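SusD superfamily protein (PDB 3NQP) probably binds glycans at the outer membrane of Bacteroides fragilis, as a SusD-family protein and predicted lipoprotein expected to work alongside a TonB-dependent transporter. Local coordinates at residues F327-R333 against E441-I447; I406-R410 against L422-P426. All coordinates share one frame. Residues are numbered along the deposited sequence.

Contact 1. Residues F327-R333 against E441-I447; sequences FDDADTR and EKDKEFI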
loop_
_atom_site.group_PDB
_atom_site.type_symbol
_atom_site.label_atom_id
_atom_site.label_comp_id
_atom_site.label_asym_id
_atom_site.label_seq_id
_atom_site.Cartn_x
_atom_site.Cartn_y
_atom_site.Cartn_z
ATOM N N PHE A 327 -8.449 -6.734 16.881
ATOM C CA PHE A 327 -7.674 -7.971 16.967
ATOM C C PHE A 327 -8.021 -8.777 18.230
ATOM O O PHE A 327 -8.031 -8.227 19.329
ATOM C CB PHE A 327 -6.169 -7.663 17.038
ATOM C CG PHE A 327 -5.573 -7.074 15.769
ATOM C CD1 PHE A 327 -5.036 -7.893 14.788
ATOM C CD2 PHE A 327 -5.449 -5.710 15.608
ATOM C CE1 PHE A 327 -4.421 -7.356 13.659
ATOM C CE2 PHE A 327 -4.876 -5.162 14.438
ATOM C CZ PHE A 327 -4.350 -6.012 13.471
ATOM N N ASP A 328 -8.217 -10.093 18.086
ATOM C CA ASP A 328 -8.177 -11.010 19.240
ATOM C C ASP A 328 -6.794 -11.021 19.852
ATOM O O ASP A 328 -5.796 -10.819 19.151
ATOM C CB ASP A 328 -8.491 -12.446 18.799
ATOM C CG ASP A 328 -9.876 -12.587 18.263
ATOM O OD1 ASP A 328 -10.787 -12.018 18.887
ATOM O OD2 ASP A 328 -10.058 -13.244 17.228
ATOM N N ASP A 329 -6.711 -11.234 21.161
ATOM C CA ASP A 329 -5.412 -11.276 21.815
ATOM C C ASP A 329 -4.562 -12.435 21.306
ATOM O O ASP A 329 -3.349 -12.353 21.365
ATOM C CB ASP A 329 -5.530 -11.364 23.343
ATOM C CG ASP A 329 -5.992 -10.056 23.987
ATOM O OD1 ASP A 329 -5.755 -8.941 23.459
ATOM O OD2 ASP A 329 -6.573 -10.167 25.076
ATOM N N ALA A 330 -5.191 -13.493 20.791
ATOM C CA ALA A 330 -4.465 -14.679 20.319
ATOM C C ALA A 330 -3.910 -14.478 18.918
ATOM O O ALA A 330 -3.220 -15.334 18.416
ATOM C CB ALA A 330 -5.374 -15.928 20.320
ATOM N N ASP A 331 -4.249 -13.361 18.291
ATOM C CA ASP A 331 -3.761 -12.989 16.950
ATOM C C ASP A 331 -2.399 -12.300 17.162
ATOM O O ASP A 331 -2.332 -11.201 17.700
ATOM C CB ASP A 331 -4.783 -12.050 16.308
ATOM C CG ASP A 331 -4.481 -11.659 14.885
ATOM O OD1 ASP A 331 -3.303 -11.664 14.467
ATOM O OD2 ASP A 331 -5.459 -11.303 14.177
ATOM N N THR A 332 -1.325 -12.944 16.701
ATOM C CA THR A 332 0.051 -12.430 16.864
ATOM C C THR A 332 0.247 -11.095 16.136
ATOM O O THR A 332 1.137 -10.351 16.486
ATOM C CB THR A 332 1.100 -13.421 16.326
ATOM O OG1 THR A 332 0.908 -13.609 14.910
ATOM C CG2 THR A 332 0.956 -14.802 17.029
ATOM N N ARG A 333 -0.595 -10.762 15.158
ATOM C CA ARG A 333 -0.457 -9.462 14.471
ATOM C C ARG A 333 -0.730 -8.297 15.422
ATOM O O ARG A 333 -0.280 -7.173 15.178
ATOM C CB ARG A 333 -1.388 -9.367 13.274
ATOM C CG ARG A 333 -1.131 -10.426 12.203
ATOM C CD ARG A 333 -2.139 -10.358 11.097
ATOM N NE ARG A 333 -3.437 -10.838 11.544
ATOM C CZ ARG A 333 -4.400 -11.293 10.756
ATOM N NH1 ARG A 333 -4.267 -11.291 9.427
ATOM N NH2 ARG A 333 -5.518 -11.726 11.290
ATOM N N GLU A 441 -9.897 -8.977 6.877
ATOM C CA GLU A 441 -8.616 -9.664 6.941
ATOM C C GLU A 441 -7.480 -8.795 6.388
ATOM O O GLU A 441 -6.408 -8.765 6.938
ATOM C CB GLU A 441 -8.694 -11.014 6.211
ATOM C CG GLU A 441 -7.693 -12.052 6.756
ATOM C CD GLU A 441 -7.882 -12.361 8.207
ATOM O OE1 GLU A 441 -9.046 -12.436 8.651
ATOM O OE2 GLU A 441 -6.861 -12.478 8.901
ATOM N N LYS A 442 -7.713 -8.115 5.269
ATOM C CA LYS A 442 -6.767 -7.101 4.777
ATOM C C LYS A 442 -6.546 -5.981 5.804
ATOM O O LYS A 442 -5.430 -5.513 5.960
ATOM C CB LYS A 442 -7.244 -6.514 3.446
ATOM C CG LYS A 442 -7.054 -7.480 2.287
ATOM C CD LYS A 442 -7.167 -6.809 0.884
ATOM C CE LYS A 442 -5.882 -6.013 0.583
ATOM N NZ LYS A 442 -5.921 -5.424 -0.821
ATOM N N ASP A 443 -7.605 -5.580 6.503
ATOM C CA ASP A 443 -7.518 -4.516 7.504
ATOM C C ASP A 443 -6.562 -4.887 8.623
ATOM O O ASP A 443 -5.879 -4.036 9.160
ATOM C CB ASP A 443 -8.901 -4.251 8.148
ATOM C CG ASP A 443 -9.823 -3.434 7.267
ATOM O OD1 ASP A 443 -9.354 -2.888 6.228
ATOM O OD2 ASP A 443 -11.039 -3.395 7.608
ATOM N N LYS A 444 -6.584 -6.153 9.015
ATOM C CA LYS A 444 -5.674 -6.675 10.020
ATOM C C LYS A 444 -4.268 -6.989 9.512
ATOM O O LYS A 444 -3.271 -6.764 10.238
ATOM C CB LYS A 444 -6.242 -7.921 10.637
ATOM C CG LYS A 444 -7.418 -7.701 11.539
ATOM C CD LYS A 444 -7.957 -9.074 11.956
ATOM C CE LYS A 444 -9.278 -8.911 12.641
ATOM N NZ LYS A 444 -9.735 -10.184 13.214
ATOM N N GLU A 445 -4.189 -7.539 8.291
ATOM C CA GLU A 445 -2.931 -8.062 7.745
ATOM C C GLU A 445 -2.003 -6.921 7.292
ATOM O O GLU A 445 -0.771 -7.015 7.416
ATOM C CB GLU A 445 -3.213 -9.015 6.578
ATOM C CG GLU A 445 -2.039 -9.755 5.958
ATOM C CD GLU A 445 -1.353 -10.728 6.929
ATOM O OE1 GLU A 445 -1.973 -11.143 7.918
ATOM O OE2 GLU A 445 -0.199 -11.065 6.688
ATOM N N PHE A 446 -2.602 -5.863 6.767
ATOM C CA PHE A 446 -1.877 -4.835 6.019
ATOM C C PHE A 446 -1.910 -3.407 6.617
ATOM O O PHE A 446 -1.842 -2.405 5.911
ATOM C CB PHE A 446 -2.410 -4.801 4.607
ATOM C CG PHE A 446 -2.202 -6.039 3.863
ATOM C CD1 PHE A 446 -0.915 -6.482 3.570
ATOM C CD2 PHE A 446 -3.283 -6.809 3.431
ATOM C CE1 PHE A 446 -0.724 -7.665 2.891
ATOM C CE2 PHE A 446 -3.075 -7.980 2.734
ATOM C CZ PHE A 446 -1.790 -8.406 2.475
ATOM N N ILE A 447 -1.975 -3.333 7.925
ATOM C CA ILE A 447 -1.775 -2.069 8.636
ATOM C C ILE A 447 -0.437 -1.466 8.208
ATOM O O ILE A 447 0.602 -2.116 8.281
ATOM C CB ILE A 447 -1.862 -2.263 10.171
ATOM C CG1 ILE A 447 -3.331 -2.542 10.568
ATOM C CG2 ILE A 447 -1.360 -0.990 10.919
ATOM C CD1 ILE A 447 -3.560 -2.859 12.012
HETATM O O HOH W 1 -7.762 -11.234 15.281
#

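Contact 2. Residues I406-R410 against L422-P426; sequences INLVR and LYAYP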
loop_
_atom_site.group_PDB
_atom_site.type_symbol
_atom_site.label_atom_id
_atom_site.label_comp_id
_atom_site.label_asym_id
_atom_site.label_seq_id
_atom_site.Cartn_x
_atom_site.Cartn_y
_atom_site.Cartn_z
ATOM N N ILE A 406 -8.702 -16.939 3.075
ATOM C CA ILE A 406 -8.825 -16.263 4.376
ATOM C C ILE A 406 -8.212 -17.094 5.493
ATOM O O ILE A 406 -7.489 -16.575 6.332
ATOM C CB ILE A 406 -10.286 -15.938 4.744
ATOM C CG1 ILE A 406 -10.840 -14.845 3.822
ATOM C CG2 ILE A 406 -10.399 -15.485 6.230
ATOM C CD1 ILE A 406 -12.406 -14.679 3.937
ATOM N N ASN A 407 -8.501 -18.380 5.511
ATOM C CA ASN A 407 -7.982 -19.241 6.566
ATOM C C ASN A 407 -6.480 -19.512 6.482
ATOM O O ASN A 407 -5.839 -19.728 7.515
ATOM C CB ASN A 407 -8.780 -20.538 6.651
ATOM C CG ASN A 407 -10.182 -20.322 7.225
ATOM O OD1 ASN A 407 -10.360 -19.555 8.185
ATOM N ND2 ASN A 407 -11.186 -21.008 6.643
ATOM N N LEU A 408 -5.908 -19.517 5.283
ATOM C CA LEU A 408 -4.466 -19.569 5.158
ATOM C C LEU A 408 -3.834 -18.384 5.921
ATOM O O LEU A 408 -2.927 -18.572 6.713
ATOM C CB LEU A 408 -4.027 -19.482 3.690
ATOM C CG LEU A 408 -3.984 -20.802 2.936
ATOM C CD1 LEU A 408 -3.805 -20.541 1.406
ATOM C CD2 LEU A 408 -2.904 -21.749 3.507
ATOM N N VAL A 409 -4.345 -17.173 5.684
ATOM C CA VAL A 409 -3.817 -15.979 6.370
ATOM C C VAL A 409 -4.100 -16.003 7.863
ATOM O O VAL A 409 -3.180 -15.744 8.659
ATOM C CB VAL A 409 -4.352 -14.702 5.717
ATOM C CG1 VAL A 409 -3.836 -13.473 6.455
ATOM C CG2 VAL A 409 -3.995 -14.727 4.193
ATOM N N ARG A 410 -5.335 -16.360 8.271
ATOM C CA ARG A 410 -5.652 -16.409 9.709
ATOM C C ARG A 410 -4.807 -17.419 10.422
ATOM O O ARG A 410 -4.369 -17.181 11.549
ATOM C CB ARG A 410 -7.103 -16.749 9.977
ATOM C CG ARG A 410 -8.050 -15.670 9.514
ATOM C CD ARG A 410 -9.457 -15.921 9.995
ATOM N NE ARG A 410 -10.416 -14.904 9.545
ATOM C CZ ARG A 410 -11.700 -14.898 9.875
ATOM N NH1 ARG A 410 -12.201 -15.842 10.684
ATOM N NH2 ARG A 410 -12.479 -13.923 9.442
ATOM N N LEU A 422 -12.667 -21.582 17.095
ATOM C CA LEU A 422 -12.714 -20.182 17.552
ATOM C C LEU A 422 -12.543 -19.180 16.377
ATOM O O LEU A 422 -13.204 -18.142 16.329
ATOM C CB LEU A 422 -11.604 -19.921 18.586
ATOM C CG LEU A 422 -11.644 -20.738 19.905
ATOM C CD1 LEU A 422 -10.551 -20.247 20.907
ATOM C CD2 LEU A 422 -13.036 -20.654 20.540
ATOM N N TYR A 423 -11.626 -19.486 15.482
ATOM C CA TYR A 423 -11.027 -18.482 14.569
ATOM C C TYR A 423 -11.182 -18.739 13.079
ATOM O O TYR A 423 -10.924 -17.842 12.273
ATOM C CB TYR A 423 -9.535 -18.296 14.935
ATOM C CG TYR A 423 -9.323 -17.924 16.396
ATOM C CD1 TYR A 423 -10.082 -16.931 16.988
ATOM C CD2 TYR A 423 -8.378 -18.561 17.167
ATOM C CE1 TYR A 423 -9.903 -16.581 18.277
ATOM C CE2 TYR A 423 -8.183 -18.214 18.501
ATOM C CZ TYR A 423 -8.950 -17.244 19.061
ATOM O OH TYR A 423 -8.814 -16.911 20.408
ATOM N N ALA A 424 -11.635 -19.924 12.676
ATOM C CA ALA A 424 -11.685 -20.254 11.244
ATOM C C ALA A 424 -12.903 -19.585 10.621
ATOM O O ALA A 424 -13.929 -19.481 11.260
ATOM C CB ALA A 424 -11.752 -21.763 11.027
ATOM N N TYR A 425 -12.777 -19.128 9.382
ATOM C CA TYR A 425 -13.910 -18.582 8.634
ATOM C C TYR A 425 -14.740 -19.706 7.990
ATOM O O TYR A 425 -14.215 -20.479 7.184
ATOM C CB TYR A 425 -13.384 -17.630 7.552
ATOM C CG TYR A 425 -14.488 -16.948 6.751
ATOM C CD1 TYR A 425 -15.268 -15.920 7.311
ATOM C CD2 TYR A 425 -14.744 -17.334 5.444
ATOM C CE1 TYR A 425 -16.291 -15.313 6.568
ATOM C CE2 TYR A 425 -15.756 -16.747 4.704
ATOM C CZ TYR A 425 -16.535 -15.752 5.266
ATOM O OH TYR A 425 -17.530 -15.173 4.501
ATOM N N PRO A 426 -16.038 -19.804 8.324
ATOM C CA PRO A 426 -16.804 -20.890 7.709
ATOM C C PRO A 426 -17.271 -20.416 6.360
ATOM O O PRO A 426 -17.568 -19.224 6.202
ATOM C CB PRO A 426 -17.994 -21.084 8.673
ATOM C CG PRO A 426 -18.210 -19.712 9.325
ATOM C CD PRO A 426 -16.864 -18.983 9.250
#

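Contact 1. Residues F327-R333 against E441-I447
A buried arginine needs partners for its whole guanidinium group, and R333 illustrates how a fold can supply them from two sides. From its own loop, D331 accepts R333 NE at OD1 (3.0 Å) and R333 NH2 at OD2 (2.9 Å), a side-on salt bridge. Across the contact, the C-terminal end of helix 431-445 offers two acids one turn apart: E441 OE2 receives both R333 NH1 (2.9 Å) and R333 NH2 (2.8 Å), and E445 OE1 receives R333 NH1 (2.7 Å). These carboxylate oxygens lie near the guanidinium plane, as directional N-H bonds require. The acids are shared further, since E441 also pairs with R410 and E445 with R381 and R412.

D331 has a second task. It closes a type I turn from D328, and its OD1 accepts R333 N at 2.9 Å, a capping bond at the start of helix 333-337. D331 OD2 also accepts from a water (2.6 Å) that itself accepts from D328 N (3.1 Å) and K444 NZ (3.0 Å). This single water links K444 NZ to D331 OD2, which at 4.5 Å apart are too distant for a direct salt bridge.

Apolar packing lies beside these charges. K444 CG sits over the F327 ring in a CH-pi contact, 4.1 Å from its centroid, while I447 CD1 meets the ring edge, 3.6 Å from F327 CZ. K444 CB lies over one face of the guanidinium, so the lysine's aliphatic part fills the space between ring and arginine.

With three carboxylates converging on one arginine, and more arginines behind the glutamates, the charges are compensated through a network of shared carboxylates and not by isolated pairs.

Contact 2. Residues I406-R410 against L422-P426
Asparagine can imitate a peptide group, and N407 shows the principle at work. With chi1 at -72° (m) and chi2 at -41°, its amide is turned so that both halves engage the backbone of one residue: N407 OD1 accepts from Y425 N at 2.7 Å, and N407 ND2 donates to Y425 O at 3.1 Å. Both bonds are close to straight, at 168° and 164°.

One helical turn on, R410 starts in the m rotamer and continues through three t angles. The fully extended chain brings R410 NH1 to Y423 O, at 2.9 Å, with the oxygen near the guanidinium plane, while Y425 CB lies over one face of the group. Its NE is taken by E441 in a salt bridge. The bonded Y423 carbonyl is at the end of helix 420-423, and A424 is where the chain leaves helical geometry.

This is a helix-to-loop junction in the helical part of the SusD fold: helix 399-414 holds the chain that leaves the short helix 420-423 on its way to helix 431-445.

Y425 takes chi1 t (-177°), which lays its ring beside I406. The I406 side chain, m then t, places CD1 over the ring face, 4.1 Å from the Y425 ring centroid and 3.8 Å from Y425 CD2, in a CH-pi contact. The phenol end runs on past the contact, where Y425 OH hydrogen-bonds to N434 of helix 431-445.

How the contacts relate
Both contacts lie on the same side of the chain's centre, their own centres about 12 Å apart. Contact 1 sets the loop 327-333 against the C-terminal end of helix 431-445; contact 2 sets helix 399-414 against the exit from helix 420-423. Contact 1 is the deeper, about 16 Å from the chain's centre against 23 Å, and spans over a hundred residues; contact 2 is partly buried and joins near neighbours in sequence. Charged groups pair in the first, whereas in the second N407 and R410, one neutral and one charged, bond to backbone atoms. The two long helices touch through R410 NE and E441 OE1 (3.0 Å, a salt bridge) and through V409 and E445, while Y423 packs against D328 and A330.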